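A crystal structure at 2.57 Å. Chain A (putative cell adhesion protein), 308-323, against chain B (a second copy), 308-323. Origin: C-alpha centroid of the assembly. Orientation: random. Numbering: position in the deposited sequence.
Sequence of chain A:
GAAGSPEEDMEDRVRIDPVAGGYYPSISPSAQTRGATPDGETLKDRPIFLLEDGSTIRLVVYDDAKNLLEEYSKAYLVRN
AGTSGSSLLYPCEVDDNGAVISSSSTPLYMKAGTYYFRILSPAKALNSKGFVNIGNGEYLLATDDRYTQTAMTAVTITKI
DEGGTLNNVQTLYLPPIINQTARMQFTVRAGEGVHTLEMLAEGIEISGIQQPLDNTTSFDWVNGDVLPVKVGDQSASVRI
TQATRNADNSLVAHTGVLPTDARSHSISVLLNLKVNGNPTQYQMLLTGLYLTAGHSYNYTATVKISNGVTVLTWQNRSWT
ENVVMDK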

# COMPACT_ATOMS: atom_id res chain seq x y z
N GLY A 308 21.80 -11.38 0.26
CA GLY A 308 21.81 -12.34 1.35
C GLY A 308 20.61 -12.01 2.20
O GLY A 308 20.12 -12.85 2.97
N VAL A 309 20.12 -10.77 2.01
CA VAL A 309 18.98 -10.15 2.68
C VAL A 309 17.65 -10.69 2.10
O VAL A 309 17.48 -10.80 0.89
CB VAL A 309 19.09 -8.60 2.58
CG1 VAL A 309 19.13 -8.12 1.13
CG2 VAL A 309 17.99 -7.89 3.37
N THR A 310 16.72 -11.04 3.01
CA THR A 310 15.39 -11.53 2.64
C THR A 310 14.41 -10.36 2.72
O THR A 310 14.42 -9.63 3.72
CB THR A 310 14.95 -12.72 3.53
OG1 THR A 310 14.43 -12.22 4.77
CG2 THR A 310 16.08 -13.69 3.82
N VAL A 311 13.58 -10.16 1.67
CA VAL A 311 12.56 -9.10 1.65
C VAL A 311 11.19 -9.65 1.29
O VAL A 311 11.07 -10.71 0.67
CB VAL A 311 12.88 -7.89 0.75
CG1 VAL A 311 13.89 -6.98 1.41
CG2 VAL A 311 13.32 -8.30 -0.66
N LEU A 312 10.15 -8.89 1.65
CA LEU A 312 8.76 -9.13 1.34
C LEU A 312 8.27 -7.98 0.52
O LEU A 312 8.45 -6.82 0.89
CB LEU A 312 7.91 -9.31 2.60
CG LEU A 312 6.58 -10.02 2.35
CD1 LEU A 312 6.67 -11.47 2.71
CD2 LEU A 312 5.43 -9.36 3.13
N THR A 313 7.68 -8.30 -0.64
CA THR A 313 7.13 -7.30 -1.54
C THR A 313 5.68 -7.63 -1.87
O THR A 313 5.31 -8.81 -2.03
CB THR A 313 8.01 -7.14 -2.81
OG1 THR A 313 7.51 -6.07 -3.63
CG2 THR A 313 8.17 -8.42 -3.62
N TRP A 314 4.86 -6.59 -1.94
CA TRP A 314 3.47 -6.78 -2.31
C TRP A 314 2.94 -5.54 -3.02
O TRP A 314 3.64 -4.53 -3.12
CB TRP A 314 2.61 -7.12 -1.09
CG TRP A 314 2.36 -5.95 -0.21
CD1 TRP A 314 1.25 -5.15 -0.19
CD2 TRP A 314 3.25 -5.42 0.77
NE1 TRP A 314 1.41 -4.14 0.73
CE2 TRP A 314 2.62 -4.30 1.35
CE3 TRP A 314 4.52 -5.82 1.25
CZ2 TRP A 314 3.21 -3.57 2.39
CZ3 TRP A 314 5.13 -5.06 2.24
CH2 TRP A 314 4.47 -3.96 2.80
N GLN A 315 1.68 -5.62 -3.46
CA GLN A 315 1.01 -4.53 -4.14
C GLN A 315 -0.15 -4.02 -3.28
O GLN A 315 -0.95 -4.81 -2.76
CB GLN A 315 0.56 -4.99 -5.55
CG GLN A 315 0.01 -3.89 -6.48
CD GLN A 315 0.95 -3.42 -7.58
OE1 GLN A 315 1.01 -2.23 -7.92
NE2 GLN A 315 1.65 -4.36 -8.22
N ASN A 316 -0.19 -2.70 -3.08
CA ASN A 316 -1.29 -2.03 -2.38
C ASN A 316 -2.34 -1.64 -3.36
O ASN A 316 -2.02 -1.17 -4.46
CB ASN A 316 -0.84 -0.75 -1.67
CG ASN A 316 0.19 -0.98 -0.63
OD1 ASN A 316 1.38 -0.74 -0.89
ND2 ASN A 316 -0.25 -1.52 0.52
N ARG A 317 -3.60 -1.81 -2.97
CA ARG A 317 -4.75 -1.36 -3.72
C ARG A 317 -5.63 -0.66 -2.70
O ARG A 317 -6.03 -1.25 -1.69
CB ARG A 317 -5.45 -2.48 -4.51
N SER A 318 -5.72 0.65 -2.85
CA SER A 318 -6.50 1.52 -1.96
C SER A 318 -7.44 2.36 -2.79
O SER A 318 -7.37 2.33 -4.01
CB SER A 318 -5.58 2.40 -1.10
OG SER A 318 -4.27 1.91 -0.85
N TRP A 319 -8.38 3.02 -2.16
CA TRP A 319 -9.25 3.96 -2.82
C TRP A 319 -9.65 5.01 -1.80
O TRP A 319 -9.51 4.79 -0.59
CB TRP A 319 -10.44 3.30 -3.56
CG TRP A 319 -11.44 2.64 -2.68
CD1 TRP A 319 -11.46 1.33 -2.31
CD2 TRP A 319 -12.54 3.27 -2.00
NE1 TRP A 319 -12.49 1.10 -1.43
CE2 TRP A 319 -13.15 2.28 -1.19
CE3 TRP A 319 -13.04 4.59 -1.95
CZ2 TRP A 319 -14.25 2.57 -0.36
CZ3 TRP A 319 -14.10 4.88 -1.10
CH2 TRP A 319 -14.70 3.88 -0.32
N THR A 320 -9.99 6.19 -2.28
CA THR A 320 -10.41 7.34 -1.49
C THR A 320 -11.47 8.10 -2.33
O THR A 320 -11.56 7.91 -3.55
CB THR A 320 -9.17 8.15 -1.04
OG1 THR A 320 -9.48 8.97 0.07
CG2 THR A 320 -8.49 8.95 -2.17
N GLU A 321 -12.31 8.90 -1.69
CA GLU A 321 -13.39 9.63 -2.36
C GLU A 321 -13.09 11.12 -2.44
O GLU A 321 -12.23 11.62 -1.73
CB GLU A 321 -14.73 9.42 -1.62
CG GLU A 321 -15.36 8.06 -1.84
CD GLU A 321 -16.74 7.85 -1.26
OE1 GLU A 321 -17.54 8.82 -1.23
OE2 GLU A 321 -17.05 6.69 -0.88
N ASN A 322 -13.81 11.82 -3.31
CA ASN A 322 -13.68 13.25 -3.44
C ASN A 322 -14.22 13.89 -2.18
O ASN A 322 -15.26 13.46 -1.67
CB ASN A 322 -14.42 13.75 -4.69
CG ASN A 322 -14.39 15.23 -4.90
OD1 ASN A 322 -13.50 15.96 -4.46
ND2 ASN A 322 -15.36 15.72 -5.64
N VAL A 323 -13.49 14.84 -1.64
CA VAL A 323 -13.85 15.52 -0.42
C VAL A 323 -14.68 16.79 -0.76
O VAL A 323 -15.61 17.14 -0.01
CB VAL A 323 -12.60 15.80 0.48
CG1 VAL A 323 -11.96 14.50 0.92
CG2 VAL A 323 -11.57 16.68 -0.21
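Chain B (308-323) GVTVLTWQNRSWTENV

The two stretches pair as antiparallel beta strands, joining two copies of a putative cell adhesion protein through backbone hydrogen bonds. Residues 310-321 of chain B are extended, like the same residues of chain A. The N-to-C directions differ by 162°, and the strand axes approach to 4.6 Å. The register is symmetric about Asn A316 and Asn B316, whose CA atoms lie 5.4 Å apart. Leu A312 therefore faces Thr B320, Trp A314 faces Ser B318, and the same pairs recur with the chains exchanged.

Chain B follows the alternation of an antiparallel ladder. Thr B320 N donates to Leu A312 O at 2.8 Å, and Leu A312 N to Thr B320 O at 3.0 Å. Ser B318 N donates to Trp A314 O at 2.8 Å. At the centre, Asn A316 N reaches Asn B316 O at 2.9 Å, but the return bond from Asn B316 N to Asn A316 O is weak, at 3.4 Å. Beyond it, Ser A318 N donates to Trp B314 O at 2.9 Å and Thr A320 N to Leu B312 O at 2.8 Å. The non-hydrogen-bonded pairs between them sit closer, with Trp A319 CA and Thr B313 CA 4.0 Å apart.

Trp A314 and Trp B314 each lie against the serine opposite, Ser B318 and Ser A318. Ser B318 CB stands over the Trp A314 six-membered ring, 3.7 Å from its centroid. Ser A318 CB stands over that of Trp B314 at 3.5 Å.

The other face carries Val A311, Thr A313, Gln A315, Arg A317, Trp A319 and Glu A321, with the same positions of chain B. Here Thr A313 CB lies over the six-membered ring of Trp B319, 3.9 Å from its centroid, while Thr A313 OG1 donates to Ser B318 O at 3.0 Å. Near the ends, Glu A321 CG packs on Val B311 CG1 at 3.4 Å.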

# COMPACT_ATOMS: atom_id res chain seq x y z
N GLY B 308 -22.36 8.86 -9.58
CA GLY B 308 -22.26 10.29 -9.82
C GLY B 308 -21.03 10.76 -9.07
O GLY B 308 -20.45 11.81 -9.39
N VAL B 309 -20.63 9.94 -8.09
CA VAL B 309 -19.50 10.10 -7.19
C VAL B 309 -18.16 9.80 -7.92
O VAL B 309 -18.03 8.80 -8.64
CB VAL B 309 -19.70 9.22 -5.93
CG1 VAL B 309 -19.81 7.74 -6.27
CG2 VAL B 309 -18.63 9.46 -4.88
N THR B 310 -17.18 10.67 -7.72
CA THR B 310 -15.84 10.51 -8.29
C THR B 310 -14.93 9.90 -7.21
O THR B 310 -14.93 10.37 -6.07
CB THR B 310 -15.30 11.85 -8.84
OG1 THR B 310 -14.76 12.62 -7.78
CG2 THR B 310 -16.35 12.67 -9.55
N VAL B 311 -14.17 8.85 -7.56
CA VAL B 311 -13.22 8.21 -6.64
C VAL B 311 -11.81 8.13 -7.25
O VAL B 311 -11.65 8.10 -8.47
CB VAL B 311 -13.64 6.82 -6.10
CG1 VAL B 311 -14.70 6.96 -5.04
CG2 VAL B 311 -14.09 5.87 -7.20
N LEU B 312 -10.81 8.13 -6.38
CA LEU B 312 -9.45 7.90 -6.73
C LEU B 312 -9.06 6.56 -6.17
O LEU B 312 -9.27 6.31 -4.98
CB LEU B 312 -8.52 9.01 -6.23
CG LEU B 312 -7.11 8.92 -6.79
CD1 LEU B 312 -7.00 9.60 -8.11
CD2 LEU B 312 -6.10 9.44 -5.84
N THR B 313 -8.59 5.66 -7.03
CA THR B 313 -8.07 4.35 -6.66
C THR B 313 -6.58 4.36 -6.92
O THR B 313 -6.17 4.81 -7.99
CB THR B 313 -8.72 3.18 -7.45
OG1 THR B 313 -8.29 3.24 -8.81
CG2 THR B 313 -10.22 3.15 -7.38
N TRP B 314 -5.79 3.82 -6.02
CA TRP B 314 -4.39 3.75 -6.35
C TRP B 314 -3.79 2.41 -5.99
O TRP B 314 -4.39 1.60 -5.29
CB TRP B 314 -3.55 4.91 -5.78
CG TRP B 314 -3.27 4.84 -4.32
CD1 TRP B 314 -2.12 4.41 -3.72
CD2 TRP B 314 -4.11 5.33 -3.28
NE1 TRP B 314 -2.20 4.58 -2.36
CE2 TRP B 314 -3.42 5.13 -2.06
CE3 TRP B 314 -5.41 5.88 -3.25
CZ2 TRP B 314 -3.99 5.47 -0.81
CZ3 TRP B 314 -5.96 6.23 -2.02
CH2 TRP B 314 -5.26 6.01 -0.82
N GLN B 315 -2.65 2.17 -6.58
CA GLN B 315 -1.81 1.01 -6.43
C GLN B 315 -0.35 1.46 -6.45
O GLN B 315 0.02 2.49 -7.05
CB GLN B 315 -2.11 -0.03 -7.51
CG GLN B 315 -2.08 0.51 -8.94
CD GLN B 315 -2.88 -0.34 -9.91
OE1 GLN B 315 -3.62 -1.27 -9.53
NE2 GLN B 315 -2.78 0.00 -11.20
N ASN B 316 0.46 0.69 -5.75
CA ASN B 316 1.87 0.90 -5.66
C ASN B 316 2.49 -0.35 -5.05
O ASN B 316 1.84 -1.03 -4.25
CB ASN B 316 2.19 2.17 -4.85
CG ASN B 316 2.16 2.00 -3.35
OD1 ASN B 316 1.14 1.64 -2.76
ND2 ASN B 316 3.32 2.17 -2.72
N ARG B 317 3.73 -0.65 -5.45
CA ARG B 317 4.47 -1.80 -4.93
C ARG B 317 5.16 -1.37 -3.65
O ARG B 317 5.66 -0.25 -3.58
CB ARG B 317 5.47 -2.33 -5.97
CG ARG B 317 6.11 -3.68 -5.62
CD ARG B 317 6.18 -4.59 -6.82
NE ARG B 317 4.95 -5.37 -6.96
CZ ARG B 317 4.79 -6.60 -6.46
NH1 ARG B 317 5.78 -7.20 -5.83
NH2 ARG B 317 3.63 -7.23 -6.61
N SER B 318 5.17 -2.24 -2.63
CA SER B 318 5.84 -1.96 -1.36
C SER B 318 6.84 -3.10 -1.02
O SER B 318 6.62 -4.24 -1.40
CB SER B 318 4.81 -1.77 -0.26
OG SER B 318 4.30 -0.44 -0.30
N TRP B 319 7.98 -2.75 -0.37
CA TRP B 319 9.08 -3.66 -0.01
C TRP B 319 9.36 -3.47 1.48
O TRP B 319 9.40 -2.31 1.91
CB TRP B 319 10.38 -3.37 -0.88
CG TRP B 319 10.13 -3.13 -2.35
CD1 TRP B 319 9.55 -2.03 -2.91
CD2 TRP B 319 10.35 -4.06 -3.44
NE1 TRP B 319 9.38 -2.21 -4.27
CE2 TRP B 319 9.85 -3.45 -4.62
CE3 TRP B 319 10.94 -5.33 -3.54
CZ2 TRP B 319 9.90 -4.08 -5.87
CZ3 TRP B 319 10.95 -5.98 -4.78
CH2 TRP B 319 10.44 -5.35 -5.93
N THR B 320 9.49 -4.56 2.27
CA THR B 320 9.87 -4.48 3.68
C THR B 320 10.84 -5.57 4.03
O THR B 320 10.64 -6.72 3.64
CB THR B 320 8.72 -4.49 4.70
OG1 THR B 320 7.93 -5.69 4.60
CG2 THR B 320 7.91 -3.20 4.75
N GLU B 321 11.87 -5.21 4.81
CA GLU B 321 12.96 -6.08 5.25
C GLU B 321 12.58 -6.90 6.46
O GLU B 321 11.58 -6.60 7.12
CB GLU B 321 14.23 -5.26 5.55
CG GLU B 321 14.92 -4.75 4.29
CD GLU B 321 16.33 -4.19 4.44
OE1 GLU B 321 17.02 -4.52 5.44
OE2 GLU B 321 16.75 -3.44 3.53
N ASN B 322 13.34 -7.96 6.72
CA ASN B 322 13.12 -8.82 7.87
C ASN B 322 13.40 -8.00 9.12
O ASN B 322 14.36 -7.22 9.16
CB ASN B 322 14.01 -10.06 7.78
CG ASN B 322 13.95 -10.99 8.96
OD1 ASN B 322 12.96 -11.09 9.67
ND2 ASN B 322 15.01 -11.75 9.15
N VAL B 323 12.51 -8.11 10.09
CA VAL B 323 12.59 -7.39 11.35
C VAL B 323 13.38 -8.24 12.38
O VAL B 323 14.11 -7.65 13.19
CB VAL B 323 11.15 -7.02 11.81
CG1 VAL B 323 10.95 -7.10 13.32
CG2 VAL B 323 10.78 -5.64 11.27
O HOH W 1 4.19 -9.93 -4.95